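Local coordinates for protein histone-lysine N-methyltransferase, H3 lysine-9 specific SUVH4 (Arabidopsis thaliana, PDB 4QEO) that transfers methyl groups from S-adenosyl-L-methionine to the H3K9 site of histone H3 and binds methylated DNA, so coupling DNA methylation to transcriptional silencing, at residues 8-12 with 525-529; 63-69 with 181-186; 369-375 with 492-498; 466-472 with 483-489. All coordinates share one frame. Residues are numbered along the deposited sequence.

Contact 1 (8-12 with 525-529); sequences LEPHL and ALNCR. With ZN (zinc ion), chain I.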
# COMPACT_ATOMS: atom_id res chain seq x y z
N LEU A 8 -6.27 3.99 16.75
CA LEU A 8 -6.39 5.11 17.68
C LEU A 8 -5.59 6.34 17.23
O LEU A 8 -6.15 7.43 17.03
CB LEU A 8 -5.99 4.70 19.11
CG LEU A 8 -5.00 3.58 19.47
CD1 LEU A 8 -3.65 3.65 18.76
CD2 LEU A 8 -4.79 3.57 20.97
N GLU A 9 -4.28 6.16 17.09
CA GLU A 9 -3.34 7.20 16.69
C GLU A 9 -3.62 7.59 15.22
O GLU A 9 -3.98 6.73 14.41
CB GLU A 9 -1.91 6.66 16.88
CG GLU A 9 -0.78 7.64 16.65
CD GLU A 9 -0.35 7.70 15.20
OE1 GLU A 9 -0.52 6.68 14.51
OE2 GLU A 9 0.14 8.76 14.77
N PRO A 10 -3.47 8.88 14.89
CA PRO A 10 -3.89 9.36 13.56
C PRO A 10 -3.31 8.63 12.35
O PRO A 10 -4.06 8.41 11.38
CB PRO A 10 -3.45 10.84 13.57
CG PRO A 10 -3.55 11.23 15.00
CD PRO A 10 -3.12 10.00 15.79
N HIS A 11 -2.04 8.26 12.37
CA HIS A 11 -1.48 7.50 11.25
C HIS A 11 -2.21 6.17 11.06
O HIS A 11 -2.47 5.74 9.93
CB HIS A 11 0.03 7.26 11.44
CG HIS A 11 0.83 8.52 11.41
ND1 HIS A 11 0.90 9.39 12.48
CD2 HIS A 11 1.57 9.09 10.43
CE1 HIS A 11 1.65 10.42 12.16
NE2 HIS A 11 2.08 10.26 10.92
N LEU A 12 -2.56 5.51 12.15
CA LEU A 12 -3.28 4.26 12.03
C LEU A 12 -4.71 4.47 11.53
O LEU A 12 -5.26 3.65 10.78
CB LEU A 12 -3.26 3.48 13.35
CG LEU A 12 -2.11 2.48 13.50
CD1 LEU A 12 -1.18 2.44 12.27
CD2 LEU A 12 -1.31 2.74 14.78
N ALA A 525 8.15 1.93 14.99
CA ALA A 525 6.77 2.40 14.89
C ALA A 525 6.44 3.30 16.06
O ALA A 525 6.96 3.12 17.17
CB ALA A 525 5.82 1.22 14.85
N LEU A 526 5.57 4.27 15.81
CA LEU A 526 5.20 5.26 16.82
C LEU A 526 4.45 4.66 18.02
O LEU A 526 4.46 5.24 19.10
CB LEU A 526 4.38 6.38 16.18
CG LEU A 526 5.10 7.22 15.11
CD1 LEU A 526 4.09 7.98 14.26
CD2 LEU A 526 6.07 8.19 15.76
N ASN A 527 3.81 3.52 17.81
CA ASN A 527 3.11 2.82 18.88
C ASN A 527 3.65 1.39 19.05
O ASN A 527 2.94 0.41 18.84
CB ASN A 527 1.60 2.79 18.62
CG ASN A 527 1.08 4.11 18.08
OD1 ASN A 527 0.32 4.14 17.11
ND2 ASN A 527 1.48 5.21 18.71
N CYS A 528 4.90 1.31 19.46
CA CYS A 528 5.71 0.11 19.34
C CYS A 528 5.46 -1.00 20.38
O CYS A 528 5.89 -2.13 20.18
CB CYS A 528 7.19 0.51 19.34
SG CYS A 528 8.40 -0.83 19.22
N ARG A 529 4.82 -0.69 21.50
CA ARG A 529 4.71 -1.65 22.62
C ARG A 529 6.06 -2.27 23.06
O ARG A 529 6.12 -3.07 23.99
CB ARG A 529 3.62 -2.72 22.36
CG ARG A 529 4.05 -3.99 21.62
CD ARG A 529 4.13 -5.20 22.55
NE ARG A 529 3.02 -6.14 22.37
CZ ARG A 529 3.11 -7.30 21.73
NH1 ARG A 529 4.25 -7.69 21.19
NH2 ARG A 529 2.04 -8.09 21.63
ZN ZN I . 7.67 -2.44 17.60
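Asn527 lays its side chain against the start of helix 10-30, with OD1 3.4 Å from Glu9 CB and 3.2 Å from Leu12 CD2. Those neighbours are carbon atoms, and OD1 finds no polar partner in the model; the residue is also poorly ordered, so its exact pose deserves caution. Beside it, Leu526 reaches over the face of the His11 imidazole in a CH-pi contact, CD1 lying 4.2 Å from the ring centroid. Glu9 is the N-cap of the helix: its carboxylate takes weak bonds from the backbone, His11 N to OE2 and Leu12 N to OE1, each 3.3 Å. The same OE2 receives a very short 2.5 Å hydrogen bond from His11 ND1, which ties the imidazole to the cap. On the other side, 525-529 belongs to the post-SET zinc site, where Cys528 SG binds the ion at 2.4 Å together with Cys463, Cys521 and Cys523.

Contact 2 (63-69 with 181-186); sequences IDVGHRF and VYTYDG. With nucleotides of chain B.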
# COMPACT_ATOMS: atom_id res chain seq x y z
N ILE A 63 -1.42 12.46 8.17
CA ILE A 63 -0.95 12.61 6.79
C ILE A 63 0.26 13.52 6.79
O ILE A 63 0.14 14.76 6.84
CB ILE A 63 -2.05 13.17 5.86
CG1 ILE A 63 -3.26 12.23 5.88
CG2 ILE A 63 -1.51 13.36 4.43
CD1 ILE A 63 -4.43 12.68 5.05
N ASP A 64 1.43 12.89 6.76
CA ASP A 64 2.69 13.61 6.89
C ASP A 64 3.07 14.17 5.55
O ASP A 64 2.68 13.67 4.50
CB ASP A 64 3.82 12.68 7.34
CG ASP A 64 3.55 12.01 8.69
OD1 ASP A 64 2.90 12.62 9.57
OD2 ASP A 64 4.02 10.88 8.86
N VAL A 65 3.86 15.23 5.58
CA VAL A 65 4.48 15.73 4.37
C VAL A 65 5.29 14.61 3.72
O VAL A 65 6.06 13.90 4.39
CB VAL A 65 5.38 16.96 4.68
CG1 VAL A 65 6.08 17.44 3.40
CG2 VAL A 65 4.54 18.08 5.27
N GLY A 66 5.08 14.44 2.43
CA GLY A 66 5.64 13.32 1.69
C GLY A 66 4.66 12.18 1.45
O GLY A 66 4.95 11.25 0.69
N HIS A 67 3.51 12.22 2.10
CA HIS A 67 2.54 11.14 1.93
C HIS A 67 2.22 10.85 0.46
O HIS A 67 1.90 11.77 -0.29
CB HIS A 67 1.24 11.47 2.65
CG HIS A 67 0.31 10.31 2.74
ND1 HIS A 67 0.29 9.45 3.82
CD2 HIS A 67 -0.60 9.81 1.86
CE1 HIS A 67 -0.59 8.49 3.61
NE2 HIS A 67 -1.14 8.68 2.42
N ARG A 68 2.31 9.59 0.05
CA ARG A 68 1.98 9.22 -1.32
C ARG A 68 0.56 8.68 -1.45
O ARG A 68 0.20 7.70 -0.81
CB ARG A 68 2.95 8.17 -1.83
CG ARG A 68 4.35 8.67 -2.08
CD ARG A 68 5.00 7.81 -3.14
NE ARG A 68 6.24 8.37 -3.64
CZ ARG A 68 7.45 8.00 -3.24
NH1 ARG A 68 7.58 7.07 -2.30
NH2 ARG A 68 8.53 8.56 -3.76
N PHE A 69 -0.23 9.31 -2.31
CA PHE A 69 -1.57 8.85 -2.63
C PHE A 69 -1.50 8.16 -3.98
O PHE A 69 -0.74 8.58 -4.85
CB PHE A 69 -2.56 10.02 -2.70
CG PHE A 69 -2.84 10.66 -1.37
CD1 PHE A 69 -3.68 10.05 -0.44
CD2 PHE A 69 -2.30 11.89 -1.06
CE1 PHE A 69 -3.96 10.66 0.78
CE2 PHE A 69 -2.56 12.52 0.15
CZ PHE A 69 -3.39 11.91 1.07
N VAL A 181 1.04 8.71 -9.27
CA VAL A 181 1.04 8.85 -7.84
C VAL A 181 0.98 10.34 -7.47
O VAL A 181 1.47 11.15 -8.21
CB VAL A 181 2.26 8.17 -7.25
CG1 VAL A 181 3.51 8.92 -7.57
CG2 VAL A 181 2.13 8.03 -5.77
N TYR A 182 0.36 10.65 -6.35
CA TYR A 182 0.21 12.03 -5.91
C TYR A 182 0.93 12.20 -4.58
O TYR A 182 0.63 11.49 -3.63
CB TYR A 182 -1.28 12.36 -5.78
CG TYR A 182 -1.99 12.32 -7.11
CD1 TYR A 182 -2.60 11.15 -7.57
CD2 TYR A 182 -2.04 13.45 -7.92
CE1 TYR A 182 -3.25 11.11 -8.81
CE2 TYR A 182 -2.68 13.42 -9.16
CZ TYR A 182 -3.28 12.25 -9.60
OH TYR A 182 -3.93 12.23 -10.83
N THR A 183 1.90 13.10 -4.50
CA THR A 183 2.59 13.28 -3.23
C THR A 183 2.18 14.59 -2.60
O THR A 183 2.23 15.64 -3.24
CB THR A 183 4.12 13.27 -3.39
OG1 THR A 183 4.51 14.40 -4.19
CG2 THR A 183 4.56 11.97 -4.07
N TYR A 184 1.74 14.52 -1.35
CA TYR A 184 1.53 15.73 -0.57
C TYR A 184 2.88 16.35 -0.23
O TYR A 184 3.69 15.73 0.46
CB TYR A 184 0.76 15.40 0.72
CG TYR A 184 0.71 16.55 1.69
CD1 TYR A 184 0.33 17.82 1.26
CD2 TYR A 184 1.03 16.37 3.03
CE1 TYR A 184 0.30 18.89 2.14
CE2 TYR A 184 1.00 17.44 3.92
CZ TYR A 184 0.63 18.69 3.47
OH TYR A 184 0.60 19.75 4.35
N ASP A 185 3.11 17.58 -0.69
CA ASP A 185 4.43 18.17 -0.58
C ASP A 185 4.55 19.26 0.48
O ASP A 185 5.57 19.96 0.56
CB ASP A 185 4.86 18.71 -1.95
CG ASP A 185 5.17 17.60 -2.95
OD1 ASP A 185 5.35 16.43 -2.52
OD2 ASP A 185 5.24 17.88 -4.16
N GLY A 186 3.51 19.41 1.30
CA GLY A 186 3.56 20.36 2.41
C GLY A 186 2.72 21.61 2.21
O GLY A 186 2.01 21.76 1.19
P DT B 9 -6.46 9.81 -11.36
OP1 DT B 9 -6.66 9.31 -10.05
OP2 DT B 9 -5.15 10.18 -11.79
O5' DT B 9 -7.03 8.76 -12.39
C5' DT B 9 -8.28 8.10 -12.15
C4' DT B 9 -8.76 7.37 -13.38
O4' DT B 9 -9.22 8.30 -14.36
C3' DT B 9 -7.74 6.50 -14.10
O3' DT B 9 -7.89 5.15 -13.69
C2' DT B 9 -8.09 6.66 -15.57
C1' DT B 9 -9.24 7.64 -15.59
N1 DT B 9 -9.19 8.66 -16.63
C2 DT B 9 -10.28 8.83 -17.44
O2 DT B 9 -11.28 8.14 -17.37
N3 DT B 9 -10.16 9.85 -18.35
C4 DT B 9 -9.09 10.70 -18.51
O4 DT B 9 -9.13 11.58 -19.35
C5 DT B 9 -7.99 10.47 -17.61
C7 DT B 9 -6.77 11.33 -17.72
C6 DT B 9 -8.10 9.49 -16.72
P DA B 8 -5.68 15.82 -12.43
OP1 DA B 8 -5.07 16.11 -11.17
OP2 DA B 8 -5.01 14.94 -13.33
O5' DA B 8 -7.04 15.16 -11.99
C5' DA B 8 -7.83 14.45 -12.93
C4' DA B 8 -8.25 13.13 -12.36
O4' DA B 8 -9.44 12.70 -13.04
C3' DA B 8 -7.25 12.01 -12.60
O3' DA B 8 -7.40 11.02 -11.59
C2' DA B 8 -7.60 11.56 -14.00
C1' DA B 8 -9.09 11.88 -14.13
N9 DA B 8 -9.50 12.58 -15.35
C8 DA B 8 -8.83 13.52 -16.08
N7 DA B 8 -9.51 13.99 -17.09
C5 DA B 8 -10.72 13.32 -17.01
C6 DA B 8 -11.88 13.37 -17.80
N6 DA B 8 -12.02 14.17 -18.86
N1 DA B 8 -12.91 12.59 -17.44
C2 DA B 8 -12.77 11.79 -16.38
N3 DA B 8 -11.74 11.66 -15.56
C4 DA B 8 -10.73 12.46 -15.94
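Four backbone hydrogen bonds join these segments within the SRA domain, the module that recognises methylated DNA. Phe69 and Tyr182 form an antiparallel hydrogen-bonded pair, with Phe69 N to Tyr182 O at 2.7 Å and Tyr182 N to Phe69 O at 2.8 Å; Arg68 and Thr183 follow as a non-hydrogen-bonded pair. Further along, Tyr184 N donates to His67 O (3.0 Å) and Gly66 N to Tyr184 O (2.7 Å). Gly66 sits in a type II turn from Asp64 to His67, closed by His67 N to Asp64 O at 2.9 Å, and its positive phi of 100° suits glycine.

Apolar contacts gather round Tyr184, whose ring packs on Ile63 and Val65 (CE2 to Val65 CG2, 3.8 Å), while its hydroxyl bonds to Asp59. Phe69 and Tyr182 meet through their CB atoms at 4.1 Å.

Among the polar side chains, Tyr182 OH donates to phosphate oxygen OP2 of DT9 of chain B at 2.6 Å, a direct grip on the DNA backbone. Thr183 OG1 donates to Asp185 OD1 at 2.8 Å, and Asp185 also salt-bridges Arg169.

Strand 180-197 pairs on its other edge with strand 165-172; helix 72-78 packs on Phe69 and Tyr182, and helix 10-30 touches Ile63 and His67.

Contact 3 (369-375 with 492-498); sequences VRSWEYI and ISPMQEL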
# COMPACT_ATOMS: atom_id res chain seq x y z
N VAL A 369 13.78 -6.82 4.27
CA VAL A 369 13.44 -6.83 2.85
C VAL A 369 12.70 -5.56 2.47
O VAL A 369 11.86 -5.08 3.23
CB VAL A 369 12.58 -8.07 2.47
CG1 VAL A 369 12.11 -7.99 1.02
CG2 VAL A 369 13.35 -9.36 2.72
N ARG A 370 13.03 -4.99 1.31
CA ARG A 370 12.26 -3.86 0.78
C ARG A 370 11.97 -4.04 -0.70
O ARG A 370 12.51 -4.93 -1.34
CB ARG A 370 12.96 -2.52 1.05
CG ARG A 370 14.33 -2.38 0.41
CD ARG A 370 15.12 -1.21 1.02
NE ARG A 370 16.44 -1.07 0.43
CZ ARG A 370 17.50 -0.55 1.05
NH1 ARG A 370 17.39 -0.12 2.30
NH2 ARG A 370 18.67 -0.46 0.43
N SER A 371 11.09 -3.20 -1.23
CA SER A 371 10.73 -3.28 -2.64
C SER A 371 11.27 -2.10 -3.43
O SER A 371 11.35 -0.98 -2.93
CB SER A 371 9.22 -3.38 -2.81
OG SER A 371 8.88 -3.37 -4.19
N TRP A 372 11.63 -2.36 -4.68
CA TRP A 372 12.14 -1.32 -5.56
C TRP A 372 11.04 -0.72 -6.40
O TRP A 372 11.24 0.28 -7.08
CB TRP A 372 13.23 -1.86 -6.48
CG TRP A 372 14.54 -2.09 -5.81
CD1 TRP A 372 14.82 -1.95 -4.48
CD2 TRP A 372 15.75 -2.50 -6.43
NE1 TRP A 372 16.14 -2.25 -4.24
CE2 TRP A 372 16.73 -2.59 -5.42
CE3 TRP A 372 16.11 -2.81 -7.75
CZ2 TRP A 372 18.04 -2.98 -5.69
CZ3 TRP A 372 17.41 -3.20 -8.01
CH2 TRP A 372 18.36 -3.28 -6.99
N GLU A 373 9.87 -1.33 -6.35
CA GLU A 373 8.73 -0.82 -7.10
C GLU A 373 7.47 -0.79 -6.24
O GLU A 373 7.43 -1.35 -5.15
CB GLU A 373 8.48 -1.64 -8.37
CG GLU A 373 9.07 -3.04 -8.33
CD GLU A 373 8.72 -3.86 -9.56
OE1 GLU A 373 9.25 -4.98 -9.71
OE2 GLU A 373 7.90 -3.39 -10.39
N TYR A 374 6.44 -0.14 -6.77
CA TYR A 374 5.16 -0.01 -6.10
C TYR A 374 4.48 -1.36 -5.95
O TYR A 374 4.48 -2.16 -6.88
CB TYR A 374 4.28 0.96 -6.88
CG TYR A 374 4.72 2.41 -6.72
CD1 TYR A 374 4.38 3.13 -5.59
CD2 TYR A 374 5.48 3.05 -7.70
CE1 TYR A 374 4.77 4.46 -5.43
CE2 TYR A 374 5.88 4.37 -7.55
CZ TYR A 374 5.53 5.06 -6.41
OH TYR A 374 5.93 6.38 -6.26
N ILE A 375 3.93 -1.62 -4.76
CA ILE A 375 3.15 -2.83 -4.50
C ILE A 375 1.70 -2.47 -4.15
O ILE A 375 1.43 -1.90 -3.08
CB ILE A 375 3.76 -3.67 -3.37
CG1 ILE A 375 5.20 -4.05 -3.71
CG2 ILE A 375 2.92 -4.91 -3.12
CD1 ILE A 375 5.89 -4.88 -2.65
N ILE A 492 2.21 0.03 -1.17
CA ILE A 492 3.57 0.19 -0.67
C ILE A 492 4.43 0.92 -1.71
O ILE A 492 4.37 0.61 -2.90
CB ILE A 492 4.18 -1.21 -0.32
CG1 ILE A 492 3.29 -1.89 0.73
CG2 ILE A 492 5.61 -1.08 0.16
CD1 ILE A 492 3.59 -3.36 0.99
N SER A 493 5.19 1.91 -1.25
CA SER A 493 6.06 2.67 -2.14
C SER A 493 7.45 2.04 -2.20
O SER A 493 7.83 1.31 -1.29
CB SER A 493 6.19 4.13 -1.66
OG SER A 493 4.96 4.83 -1.76
N PRO A 494 8.21 2.33 -3.27
CA PRO A 494 9.59 1.84 -3.38
C PRO A 494 10.46 2.20 -2.16
O PRO A 494 10.30 3.28 -1.60
CB PRO A 494 10.11 2.56 -4.62
CG PRO A 494 8.88 2.76 -5.46
CD PRO A 494 7.78 3.04 -4.49
N MET A 495 11.34 1.28 -1.76
CA MET A 495 12.26 1.44 -0.64
C MET A 495 11.63 1.36 0.75
O MET A 495 12.33 1.44 1.76
CB MET A 495 13.11 2.71 -0.77
CG MET A 495 13.97 2.72 -2.00
SD MET A 495 14.90 1.19 -2.15
CE MET A 495 15.29 1.24 -3.90
N GLN A 496 10.31 1.19 0.82
CA GLN A 496 9.67 0.91 2.10
C GLN A 496 9.93 -0.54 2.53
O GLN A 496 9.74 -1.47 1.75
CB GLN A 496 8.17 1.23 2.03
CG GLN A 496 7.88 2.73 2.03
CD GLN A 496 6.39 3.06 2.06
OE1 GLN A 496 5.53 2.22 1.75
NE2 GLN A 496 6.07 4.29 2.44
N GLU A 497 10.39 -0.72 3.77
CA GLU A 497 10.62 -2.05 4.30
C GLU A 497 9.29 -2.80 4.37
O GLU A 497 8.27 -2.23 4.76
CB GLU A 497 11.28 -2.01 5.69
CG GLU A 497 11.51 -3.42 6.28
CD GLU A 497 12.38 -3.43 7.53
OE1 GLU A 497 12.83 -2.35 7.98
OE2 GLU A 497 12.63 -4.53 8.07
N LEU A 498 9.31 -4.07 3.98
CA LEU A 498 8.12 -4.90 4.07
C LEU A 498 8.09 -5.54 5.44
O LEU A 498 9.10 -6.08 5.88
CB LEU A 498 8.13 -5.98 2.98
CG LEU A 498 8.38 -5.54 1.54
CD1 LEU A 498 8.31 -6.73 0.57
CD2 LEU A 498 7.40 -4.45 1.12
O HOH W 1 12.07 -6.74 6.45
O HOH W 2 14.54 1.37 3.24
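Met495, Ile492 and Pro494 give up the most surface here, with Ile375 close behind. Met495 occupies the third position of a type II turn from Ser493 to Gln496, at a positive phi of 74°. Its N donates to Ser371 O at a short 2.5 Å, while its side chain folds back over the other segment: CE touches Trp372 CD1 at 3.3 Å, and SD lies 4.7 Å from the centroid of the indole five-membered ring, an oblique Met-aromatic contact. The NE1 of that indole and Arg370 NE share Glu358.

Pro494 sits over the face of the Tyr374 ring, CD only 3.4 Å from its centroid, a well-centred CH-pi contact. Ile492 pairs with Ile375 in an antiparallel hydrogen-bonded bridge, Ile375 N to Ile492 O at 2.9 Å and Ile492 N to Ile375 O at 2.8 Å. Ile375 CB packs 3.9 Å from Ile492 CB. At the far end Leu498 N donates to Val369 O (2.8 Å), and a water links Val369 N with Glu497 OE2.

Both segments lie in the SET domain. Backbone bonds and apolar contacts hold them together; the Glu497 carboxylate instead engages Lys365 and Asn460, assigned by similarity to S-adenosylmethionine binding, consistent with this join helping to position the cofactor site.

Contact 4 (466-472 with 483-489); sequences NLFVQCV and RVVLFAA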
# COMPACT_ATOMS: atom_id res chain seq x y z
N ASN A 466 2.90 -3.40 6.92
CA ASN A 466 2.28 -3.15 5.63
C ASN A 466 1.95 -4.46 4.88
O ASN A 466 1.43 -4.44 3.76
CB ASN A 466 3.12 -2.18 4.77
CG ASN A 466 4.55 -2.66 4.61
OD1 ASN A 466 4.85 -3.83 4.83
ND2 ASN A 466 5.43 -1.76 4.22
N LEU A 467 2.26 -5.59 5.52
CA LEU A 467 1.82 -6.90 5.03
C LEU A 467 0.93 -7.61 6.05
O LEU A 467 0.93 -7.28 7.24
CB LEU A 467 3.02 -7.82 4.71
CG LEU A 467 4.11 -7.28 3.78
CD1 LEU A 467 5.22 -8.32 3.59
CD2 LEU A 467 3.52 -6.88 2.45
N PHE A 468 0.17 -8.59 5.58
CA PHE A 468 -0.56 -9.47 6.47
C PHE A 468 -0.48 -10.91 5.99
O PHE A 468 -0.21 -11.18 4.80
CB PHE A 468 -2.01 -9.01 6.64
CG PHE A 468 -2.88 -9.25 5.44
CD1 PHE A 468 -2.91 -8.34 4.40
CD2 PHE A 468 -3.70 -10.37 5.37
CE1 PHE A 468 -3.74 -8.55 3.30
CE2 PHE A 468 -4.52 -10.59 4.28
CZ PHE A 468 -4.54 -9.68 3.24
N VAL A 469 -0.70 -11.83 6.93
CA VAL A 469 -0.66 -13.26 6.71
C VAL A 469 -2.03 -13.79 6.33
O VAL A 469 -3.01 -13.56 7.03
CB VAL A 469 -0.22 -13.99 7.99
CG1 VAL A 469 -0.52 -15.48 7.88
CG2 VAL A 469 1.25 -13.75 8.26
N GLN A 470 -2.08 -14.51 5.22
CA GLN A 470 -3.31 -15.11 4.73
C GLN A 470 -3.12 -16.62 4.55
O GLN A 470 -2.21 -17.06 3.82
CB GLN A 470 -3.72 -14.47 3.41
CG GLN A 470 -4.96 -15.09 2.80
CD GLN A 470 -6.17 -14.90 3.67
OE1 GLN A 470 -6.61 -13.77 3.90
NE2 GLN A 470 -6.72 -16.00 4.16
N CYS A 471 -3.96 -17.40 5.23
CA CYS A 471 -3.94 -18.85 5.05
C CYS A 471 -4.61 -19.23 3.74
O CYS A 471 -5.70 -18.75 3.43
CB CYS A 471 -4.62 -19.57 6.22
SG CYS A 471 -3.64 -19.61 7.75
N VAL A 472 -3.94 -20.07 2.97
CA VAL A 472 -4.45 -20.50 1.67
C VAL A 472 -4.41 -22.03 1.57
O VAL A 472 -3.39 -22.64 1.88
CB VAL A 472 -3.59 -19.92 0.52
CG1 VAL A 472 -4.11 -20.40 -0.84
CG2 VAL A 472 -3.55 -18.40 0.59
N ARG A 483 -1.16 -23.38 3.37
CA ARG A 483 -0.11 -22.52 2.86
C ARG A 483 -0.20 -21.16 3.55
O ARG A 483 -1.29 -20.64 3.80
CB ARG A 483 -0.23 -22.39 1.34
CG ARG A 483 0.09 -23.71 0.61
CD ARG A 483 -0.19 -23.64 -0.87
NE ARG A 483 0.42 -22.47 -1.47
CZ ARG A 483 -0.21 -21.60 -2.26
NH1 ARG A 483 -1.49 -21.78 -2.60
NH2 ARG A 483 0.45 -20.57 -2.73
N VAL A 484 0.96 -20.61 3.90
CA VAL A 484 1.01 -19.33 4.59
C VAL A 484 1.53 -18.29 3.62
O VAL A 484 2.68 -18.36 3.20
CB VAL A 484 1.97 -19.40 5.80
CG1 VAL A 484 2.13 -18.03 6.45
CG2 VAL A 484 1.46 -20.43 6.79
N VAL A 485 0.68 -17.32 3.25
CA VAL A 485 1.03 -16.37 2.21
C VAL A 485 0.97 -14.90 2.68
O VAL A 485 -0.01 -14.45 3.26
CB VAL A 485 0.15 -16.55 0.95
CG1 VAL A 485 0.57 -15.60 -0.15
CG2 VAL A 485 0.23 -18.00 0.43
N LEU A 486 2.04 -14.16 2.42
CA LEU A 486 2.13 -12.75 2.75
C LEU A 486 1.60 -11.91 1.59
O LEU A 486 2.10 -12.01 0.44
CB LEU A 486 3.57 -12.36 3.07
CG LEU A 486 4.11 -13.03 4.34
CD1 LEU A 486 5.62 -12.82 4.48
CD2 LEU A 486 3.40 -12.51 5.57
N PHE A 487 0.57 -11.12 1.93
CA PHE A 487 -0.08 -10.18 1.04
C PHE A 487 0.16 -8.74 1.49
O PHE A 487 0.26 -8.46 2.69
CB PHE A 487 -1.59 -10.44 1.03
CG PHE A 487 -2.00 -11.62 0.18
CD1 PHE A 487 -2.04 -12.90 0.71
CD2 PHE A 487 -2.34 -11.43 -1.15
CE1 PHE A 487 -2.43 -13.98 -0.06
CE2 PHE A 487 -2.73 -12.51 -1.94
CZ PHE A 487 -2.76 -13.79 -1.39
N ALA A 488 0.23 -7.81 0.54
CA ALA A 488 0.31 -6.40 0.89
C ALA A 488 -1.02 -5.95 1.50
O ALA A 488 -2.08 -6.11 0.89
CB ALA A 488 0.65 -5.56 -0.36
N ALA A 489 -0.95 -5.37 2.70
CA ALA A 489 -2.13 -4.81 3.36
C ALA A 489 -2.40 -3.38 2.87
O ALA A 489 -3.51 -2.86 2.98
CB ALA A 489 -1.93 -4.79 4.87
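Strands 467-472 and 483-488 run antiparallel, their axes approaching to 4.6 Å with 144° between the chain directions, so the pair is visibly twisted. Three hydrogen-bonded pairs, Phe468 with Phe487, Gln470 with Val485 and Val472 with Arg483, each exchange two N-H...O bonds of 2.8 to 3.0 Å; Ala489 N to Asn466 O (2.8 Å) extends the pairing past the strand ends. This is a beta hairpin of the SET domain, flanked in its sheet by strands 331-332 and 380-383. One face carries Val469 and Cys471 with Val484 and Leu486; Val469 CG2 meets Leu486 CD2 at 3.7 Å. On the face with Phe468, Gln470 and Val472, Phe487 CB lies over the Phe468 ring, 4.0 Å from its centroid, and Gln470 CB touches Phe487 CD1 at 3.5 Å. Phe468 also makes a cation-pi contact with a basic side chain of the bound histone H3 peptide. Val472 CG1 packs 3.4 Å from Arg483 NH1, the guanidinium group being salt-bridged to Glu383 and Glu333.

Overall arrangement
Contact 1 joins the chain's two ends and encloses the other three in sequence; contact 2 then closes within the SRA domain before contact 3 opens in the SET domain, with contact 4 nested inside contact 3. Centres of neighbouring contacts lie about 16 Å (2 and 3, 3 and 4) to 19 Å (1 and 2) apart, while contacts 2 and 4 are about 27 Å apart on opposite sides of the chain's centre. Arg68 of contact 2 packs on Tyr374 and Ser493 of contact 3, a direct SRA-SET junction; Asp64 reaches His11, and Asn466 probably bonds to Glu497. A continuous path of touching residues therefore runs from the DNA-binding module to the peptide-contacting SET hairpin.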